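Local coordinates for putrescine aminotransferase (Halomonas elongata DSM 2581, PDB 6GWI), which probably transfers amino groups from amines such as putrescine to keto acceptors, using pyridoxal-5'-phosphate as its cofactor, at residues G368-L373 with G377-V382; L410-V415 with E437-A442. One frame throughout, in Å; residues are numbered along the deposited sequence.

Interaction 1 of 2, residues G368-L373 with G377-V382; sequences GEARSL and GALELV
The guanidinium of Arg-371 lies over the methyl group of Ala-378, whose CB sits 3.4 Å from its plane near the rim of one face, while two carboxylates meet its edge in plane: OE1 of Glu-369 and OE2 of Glu-380. The three form a salt-bridge network. NH1 reaches Glu-369 OE1 at 2.8 Å and Glu-380 OE2 also at 2.8 Å; NH2 adds a longer, more bent bond to that same OE2, an end-on grip. Arginine suits the place because its planar cation can serve both acids, which stand side by side with OE1 of Glu-369 and OE2 of Glu-380 4.5 Å apart, and probably offsets their repulsion. The chain of Glu-380 bends at chi2 (-69°), turning its carboxylate toward the guanidinium; OE2 also hydrogen-bonds to Tyr-184 OH, and OE1 forms a salt bridge with Arg-390. Alanine at 378 is small enough to lie beneath the cation. The strands pair antiparallel: Arg-371 and Ala-378 exchange two backbone bonds, and Gly-368 and Glu-369 both face Glu-380 in a classic beta bulge. On the other face, Ala-370 CB touches Leu-379 CD2 at 3.7 Å. That face, which also carries Ser-372, packs on Trp-358 of helix 342-359, and strand 418-421 continues the sheet beyond 377-382.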
ATOM      1  N   GLY B 368      24.211  22.960 -17.856  1.00 35.97           N
ATOM      2  CA  GLY B 368      25.096  23.539 -16.865  1.00 46.67           C
ATOM      3  C   GLY B 368      25.814  22.513 -16.013  1.00 37.84           C
ATOM      4  O   GLY B 368      26.859  22.810 -15.424  1.00 38.30           O
ATOM      5  N   GLU B 369      25.264  21.304 -15.936  1.00 45.01           N
ATOM      6  CA  GLU B 369      25.898  20.220 -15.200  1.00 45.15           C
ATOM      7  C   GLU B 369      25.332  18.896 -15.691  1.00 46.97           C
ATOM      8  O   GLU B 369      24.145  18.807 -16.018  1.00 32.45           O
ATOM      9  CB  GLU B 369      25.682  20.359 -13.688  1.00 51.79           C
ATOM     10  CG  GLU B 369      26.473  19.350 -12.865  1.00 39.47           C
ATOM     11  CD  GLU B 369      26.095  19.361 -11.399  1.00 36.42           C
ATOM     12  OE1 GLU B 369      25.087  18.718 -11.042  1.00 43.41           O
ATOM     13  OE2 GLU B 369      26.803  20.015 -10.605  1.00 41.91           O
ATOM     14  N   ALA B 370      26.188  17.879 -15.743  1.00 36.64           N
ATOM     15  CA  ALA B 370      25.780  16.506 -16.008  1.00 51.65           C
ATOM     16  C   ALA B 370      26.372  15.616 -14.927  1.00 68.33           C
ATOM     17  O   ALA B 370      27.572  15.698 -14.644  1.00 53.18           O
ATOM     18  CB  ALA B 370      26.239  16.038 -17.393  1.00 68.65           C
ATOM     19  N   ARG B 371      25.532  14.786 -14.311  1.00 88.50           N
ATOM     20  CA  ARG B 371      25.970  13.912 -13.232  1.00 31.31           C
ATOM     21  C   ARG B 371      25.302  12.553 -13.368  1.00 44.71           C
ATOM     22  O   ARG B 371      24.159  12.447 -13.817  1.00 28.54           O
ATOM     23  CB  ARG B 371      25.647  14.515 -11.856  1.00 50.31           C
ATOM     24  CG  ARG B 371      24.166  14.791 -11.628  1.00 45.63           C
ATOM     25  CD  ARG B 371      23.896  15.227 -10.195  1.00 39.52           C
ATOM     26  NE  ARG B 371      22.475  15.461  -9.960  1.00 35.74           N
ATOM     27  CZ  ARG B 371      21.857  16.623 -10.155  1.00 31.41           C
ATOM     28  NH1 ARG B 371      22.533  17.681 -10.585  1.00 28.04           N
ATOM     29  NH2 ARG B 371      20.556  16.727  -9.914  1.00 29.35           N
ATOM     30  N   SER B 372      26.019  11.511 -12.962  1.00 43.57           N
ATOM     31  CA  SER B 372      25.457  10.172 -12.988  1.00 45.28           C
ATOM     32  C   SER B 372      26.163   9.318 -11.951  1.00 42.84           C
ATOM     33  O   SER B 372      27.293   9.600 -11.544  1.00 41.87           O
ATOM     34  CB  SER B 372      25.569   9.535 -14.380  1.00 44.23           C
ATOM     35  OG  SER B 372      26.916   9.257 -14.719  1.00 38.90           O
ATOM     36  N   LEU B 373      25.471   8.270 -11.519  1.00 36.24           N
ATOM     37  CA  LEU B 373      26.025   7.265 -10.622  1.00 36.94           C
ATOM     38  C   LEU B 373      25.291   5.969 -10.921  1.00 34.02           C
ATOM     39  O   LEU B 373      24.056   5.942 -10.893  1.00 38.52           O
ATOM     40  CB  LEU B 373      25.861   7.666  -9.155  1.00 37.50           C
ATOM     41  CG  LEU B 373      26.346   6.650  -8.116  1.00 42.95           C
ATOM     42  CD1 LEU B 373      27.818   6.310  -8.319  1.00 40.75           C
ATOM     43  CD2 LEU B 373      26.108   7.167  -6.706  1.00 36.03           C
ATOM     44  N   GLY B 377      21.051   9.256 -13.717  1.00 31.37           N
ATOM     45  CA  GLY B 377      21.723  10.416 -14.264  1.00 30.47           C
ATOM     46  C   GLY B 377      20.809  11.623 -14.260  1.00 35.07           C
ATOM     47  O   GLY B 377      19.583  11.507 -14.202  1.00 36.24           O
ATOM     48  N   ALA B 378      21.437  12.796 -14.321  1.00 31.91           N
ATOM     49  CA  ALA B 378      20.695  14.048 -14.336  1.00 25.75           C
ATOM     50  C   ALA B 378      21.456  15.099 -15.129  1.00 24.97           C
ATOM     51  O   ALA B 378      22.688  15.075 -15.204  1.00 35.84           O
ATOM     52  CB  ALA B 378      20.432  14.557 -12.914  1.00 24.40           C
ATOM     53  N   LEU B 379      20.698  16.020 -15.723  1.00 27.13           N
ATOM     54  CA  LEU B 379      21.235  17.214 -16.359  1.00 43.05           C
ATOM     55  C   LEU B 379      20.612  18.451 -15.725  1.00 44.34           C
ATOM     56  O   LEU B 379      19.430  18.444 -15.361  1.00 42.05           O
ATOM     57  CB  LEU B 379      20.949  17.249 -17.863  1.00 51.69           C
ATOM     58  CG  LEU B 379      21.337  16.052 -18.727  1.00 48.68           C
ATOM     59  CD1 LEU B 379      20.756  16.227 -20.123  1.00 46.02           C
ATOM     60  CD2 LEU B 379      22.849  15.882 -18.788  1.00 46.53           C
ATOM     61  N   GLU B 380      21.407  19.510 -15.598  1.00 30.50           N
ATOM     62  CA  GLU B 380      20.939  20.797 -15.093  1.00 42.53           C
ATOM     63  C   GLU B 380      20.877  21.756 -16.276  1.00 39.88           C
ATOM     64  O   GLU B 380      21.911  22.094 -16.864  1.00 48.63           O
ATOM     65  CB  GLU B 380      21.862  21.332 -14.000  1.00 34.88           C
ATOM     66  CG  GLU B 380      21.979  20.445 -12.765  1.00 31.47           C
ATOM     67  CD  GLU B 380      20.705  20.400 -11.939  1.00 34.04           C
ATOM     68  OE1 GLU B 380      19.690  20.992 -12.359  1.00 35.99           O
ATOM     69  OE2 GLU B 380      20.721  19.775 -10.859  1.00 36.05           O
ATOM     70  N   LEU B 381      19.670  22.189 -16.629  1.00 36.93           N
ATOM     71  CA  LEU B 381      19.495  23.144 -17.715  1.00 51.07           C
ATOM     72  C   LEU B 381      19.690  24.560 -17.186  1.00 32.46           C
ATOM     73  O   LEU B 381      19.135  24.924 -16.143  1.00 35.28           O
ATOM     74  CB  LEU B 381      18.112  22.987 -18.343  1.00 67.65           C
ATOM     75  CG  LEU B 381      17.743  21.582 -18.833  1.00 73.26           C
ATOM     76  CD1 LEU B 381      16.408  21.609 -19.568  1.00 73.81           C
ATOM     77  CD2 LEU B 381      18.829  20.985 -19.717  1.00 78.96           C
ATOM     78  N   VAL B 382      20.492  25.353 -17.897  1.00 62.09           N
ATOM     79  CA  VAL B 382      20.764  26.735 -17.524  1.00 72.25           C
ATOM     80  C   VAL B 382      20.656  27.619 -18.757  1.00 63.65           C
ATOM     81  O   VAL B 382      20.874  27.172 -19.888  1.00 53.63           O
ATOM     82  CB  VAL B 382      22.158  26.906 -16.875  1.00 72.99           C
ATOM     83  CG1 VAL B 382      22.290  26.031 -15.636  1.00 79.95           C
ATOM     84  CG2 VAL B 382      23.263  26.606 -17.886  1.00 35.41           C
TER

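Interaction 2 of 2, residues L410-V415 with E437-A442; sequences LVMRSV and ELARRA
Helix 429-450, the last of the chain, packs here against the segment that leads into strand 413-415, an outermost strand of the small antiparallel sheet in this class-III aminotransferase. The side chains that meet are all apolar: Leu-410 and Met-412 on one side and Leu-438 and Ala-439, neighbours in the helix, on the other. Leu-410 lies across Leu-438, its CB 4.0 Å from Leu-438 CD1. With CG of Leu-410 opposite the backbone N (chi1 174°), the branch carries CD2 over the helix backbone, where it comes within 3.9 Å of Ala-439 N. This is a van der Waals approach of a methyl to the main chain.

Two residues on, Met-412 reaches the same alanine by its tip: CE stands 3.5 Å from Ala-439 CB, tighter than usual for two carbons. Its chain runs out extended as far as SD and then bends at chi3 (55°), which turns the terminal methyl onto the helix. The residue types fit the job. Methionine is long and flexible enough to reach the helix from the segment that leads into strand 413-415, alanine keeps the helix surface low where that methyl and Leu-410 CD2 both arrive, and leucine's branching lets Leu-410 meet Leu-438 with its CB and the helix backbone with CD2. All four residues are buried.

Leu-410 also packs on Leu-50 of strand 48-50, while Met-412 touches Cys-405 of helix 397-407 together with Met-419 and Ile-421 of strand 418-421, so the contact lies where two helices and two strands converge.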
ATOM      1  N   LEU B 410      12.018   9.330 -26.441  1.00 35.91           N
ATOM      2  CA  LEU B 410      12.743   9.042 -25.210  1.00 31.29           C
ATOM      3  C   LEU B 410      11.946   9.528 -24.010  1.00 36.92           C
ATOM      4  O   LEU B 410      11.502  10.679 -23.979  1.00 28.03           O
ATOM      5  CB  LEU B 410      14.127   9.704 -25.208  1.00 27.55           C
ATOM      6  CG  LEU B 410      14.928   9.592 -23.908  1.00 25.96           C
ATOM      7  CD1 LEU B 410      15.259   8.144 -23.586  1.00 27.83           C
ATOM      8  CD2 LEU B 410      16.198  10.422 -23.999  1.00 34.36           C
ATOM      9  N   VAL B 411      11.773   8.649 -23.025  1.00 27.15           N
ATOM     10  CA  VAL B 411      11.248   9.051 -21.725  1.00 30.06           C
ATOM     11  C   VAL B 411      12.418   9.551 -20.882  1.00 28.71           C
ATOM     12  O   VAL B 411      13.264   8.770 -20.444  1.00 35.02           O
ATOM     13  CB  VAL B 411      10.518   7.904 -21.018  1.00 26.35           C
ATOM     14  CG1 VAL B 411       9.995   8.374 -19.658  1.00 26.69           C
ATOM     15  CG2 VAL B 411       9.376   7.387 -21.873  1.00 32.34           C
ATOM     16  N   MET B 412      12.464  10.860 -20.661  1.00 34.40           N
ATOM     17  CA  MET B 412      13.385  11.480 -19.714  1.00 34.82           C
ATOM     18  C   MET B 412      12.618  12.564 -18.979  1.00 38.04           C
ATOM     19  O   MET B 412      12.121  13.507 -19.603  1.00 37.97           O
ATOM     20  CB  MET B 412      14.613  12.035 -20.435  1.00 33.41           C
ATOM     21  CG  MET B 412      15.563  12.854 -19.580  1.00 41.96           C
ATOM     22  SD  MET B 412      17.201  12.893 -20.327  1.00 46.69           S
ATOM     23  CE  MET B 412      16.805  13.525 -21.948  1.00 75.99           C
ATOM     24  N   ARG B 413      12.517  12.425 -17.659  1.00 31.43           N
ATOM     25  CA  ARG B 413      11.634  13.266 -16.868  1.00 31.34           C
ATOM     26  C   ARG B 413      12.328  14.548 -16.419  1.00 26.65           C
ATOM     27  O   ARG B 413      13.550  14.691 -16.475  1.00 23.90           O
ATOM     28  CB  ARG B 413      11.109  12.506 -15.651  1.00 39.84           C
ATOM     29  CG  ARG B 413      10.261  11.295 -16.001  1.00 46.70           C
ATOM     30  CD  ARG B 413       9.057  11.634 -16.884  1.00 50.04           C
ATOM     31  NE  ARG B 413       8.019  12.389 -16.187  1.00 45.73           N
ATOM     32  CZ  ARG B 413       6.924  12.864 -16.774  1.00 54.16           C
ATOM     33  NH1 ARG B 413       6.724  12.660 -18.070  1.00 61.93           N
ATOM     34  NH2 ARG B 413       6.026  13.541 -16.070  1.00 44.78           N
ATOM     35  N   SER B 414      11.508  15.492 -15.962  1.00 28.93           N
ATOM     36  CA  SER B 414      11.962  16.795 -15.503  1.00 37.83           C
ATOM     37  C   SER B 414      11.485  17.029 -14.078  1.00 32.86           C
ATOM     38  O   SER B 414      10.316  16.788 -13.762  1.00 26.98           O
ATOM     39  CB  SER B 414      11.437  17.898 -16.425  1.00 33.88           C
ATOM     40  OG  SER B 414      10.023  17.837 -16.527  1.00 34.14           O
ATOM     41  N   VAL B 415      12.396  17.481 -13.221  1.00 31.26           N
ATOM     42  CA  VAL B 415      12.059  18.006 -11.900  1.00 28.77           C
ATOM     43  C   VAL B 415      12.478  19.470 -11.935  1.00 29.50           C
ATOM     44  O   VAL B 415      13.669  19.788 -11.828  1.00 30.98           O
ATOM     45  CB  VAL B 415      12.751  17.246 -10.766  1.00 26.87           C
ATOM     46  CG1 VAL B 415      12.363  17.842  -9.414  1.00 27.23           C
ATOM     47  CG2 VAL B 415      12.392  15.760 -10.826  1.00 29.06           C
ATOM     48  N   GLU B 437      21.890  10.362 -27.743  1.00 37.34           N
ATOM     49  CA  GLU B 437      21.628  11.039 -29.009  1.00 37.25           C
ATOM     50  C   GLU B 437      20.246  11.684 -29.010  1.00 37.47           C
ATOM     51  O   GLU B 437      20.087  12.840 -29.417  1.00 41.88           O
ATOM     52  CB  GLU B 437      21.762  10.053 -30.171  1.00 59.61           C
ATOM     53  CG  GLU B 437      23.164   9.493 -30.352  1.00 85.26           C
ATOM     54  CD  GLU B 437      23.204   8.311 -31.303  1.00103.90           C
ATOM     55  OE1 GLU B 437      22.203   8.084 -32.015  1.00102.25           O
ATOM     56  OE2 GLU B 437      24.236   7.609 -31.338  1.00107.23           O
ATOM     57  N   LEU B 438      19.229  10.944 -28.562  1.00 31.71           N
ATOM     58  CA  LEU B 438      17.885  11.505 -28.505  1.00 28.70           C
ATOM     59  C   LEU B 438      17.820  12.656 -27.511  1.00 33.37           C
ATOM     60  O   LEU B 438      17.145  13.663 -27.755  1.00 36.69           O
ATOM     61  CB  LEU B 438      16.877  10.421 -28.127  1.00 35.20           C
ATOM     62  CG  LEU B 438      16.619   9.323 -29.157  1.00 42.17           C
ATOM     63  CD1 LEU B 438      15.796   8.210 -28.532  1.00 42.52           C
ATOM     64  CD2 LEU B 438      15.910   9.897 -30.372  1.00 46.66           C
ATOM     65  N   ALA B 439      18.522  12.525 -26.383  1.00 40.36           N
ATOM     66  CA  ALA B 439      18.593  13.618 -25.422  1.00 46.21           C
ATOM     67  C   ALA B 439      19.163  14.875 -26.066  1.00 39.53           C
ATOM     68  O   ALA B 439      18.597  15.967 -25.934  1.00 35.22           O
ATOM     69  CB  ALA B 439      19.440  13.195 -24.220  1.00 43.32           C
ATOM     70  N   ARG B 440      20.277  14.736 -26.791  1.00 36.95           N
ATOM     71  CA  ARG B 440      20.909  15.899 -27.402  1.00 41.47           C
ATOM     72  C   ARG B 440      19.984  16.549 -28.422  1.00 50.76           C
ATOM     73  O   ARG B 440      19.896  17.780 -28.500  1.00 53.26           O
ATOM     74  CB  ARG B 440      22.218  15.491 -28.076  1.00 37.79           C
ATOM     75  CG  ARG B 440      23.040  16.660 -28.593  1.00 52.37           C
ATOM     76  CD  ARG B 440      24.318  16.182 -29.266  1.00 62.42           C
ATOM     77  NE  ARG B 440      25.168  15.391 -28.380  1.00 72.76           N
ATOM     78  CZ  ARG B 440      26.104  15.878 -27.572  1.00 88.74           C
ATOM     79  NH1 ARG B 440      26.337  17.183 -27.508  1.00 61.76           N
ATOM     80  NH2 ARG B 440      26.813  15.045 -26.822  1.00143.21           N
ATOM     81  N   ARG B 441      19.283  15.733 -29.214  1.00 36.43           N
ATOM     82  CA  ARG B 441      18.332  16.269 -30.180  1.00 60.43           C
ATOM     83  C   ARG B 441      17.256  17.093 -29.487  1.00 50.52           C
ATOM     84  O   ARG B 441      16.915  18.192 -29.940  1.00 39.74           O
ATOM     85  CB  ARG B 441      17.713  15.119 -30.977  1.00 77.34           C
ATOM     86  CG  ARG B 441      16.894  15.543 -32.185  1.00 75.38           C
ATOM     87  CD  ARG B 441      16.574  14.339 -33.066  1.00 67.55           C
ATOM     88  NE  ARG B 441      17.783  13.614 -33.453  0.99 61.42           N
ATOM     89  CZ  ARG B 441      17.808  12.349 -33.862  0.51 54.38           C
ATOM     90  NH1 ARG B 441      16.685  11.644 -33.939  0.91 54.80           N
ATOM     91  NH2 ARG B 441      18.962  11.784 -34.187  0.90 54.37           N
ATOM     92  N   ALA B 442      16.721  16.587 -28.372  1.00 41.38           N
ATOM     93  CA  ALA B 442      15.717  17.336 -27.624  1.00 41.08           C
ATOM     94  C   ALA B 442      16.321  18.584 -26.993  1.00 42.26           C
ATOM     95  O   ALA B 442      15.673  19.636 -26.939  1.00 38.43           O
ATOM     96  CB  ALA B 442      15.090  16.444 -26.554  1.00 47.93           C
TER

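How the interactions relate
Both contacts reach the same antiparallel sheet: interaction 1 pairs 367-373, one of its outermost strands, with its neighbour, and interaction 2 joins the approach to the other outermost strand, 413-415, to the C-terminal helix. Their centres lie 12 Å apart and their nearest atoms about 5 Å, without touching; strand 418-421, which has side chains packed on both, spans the gap. Interaction 1 is partly buried and combines backbone bonding with a charged network on one face. Interaction 2 is smaller, fully buried and made by van der Waals packing of apolar side chains, with the methionine touching through its methyl. They follow one another along the chain.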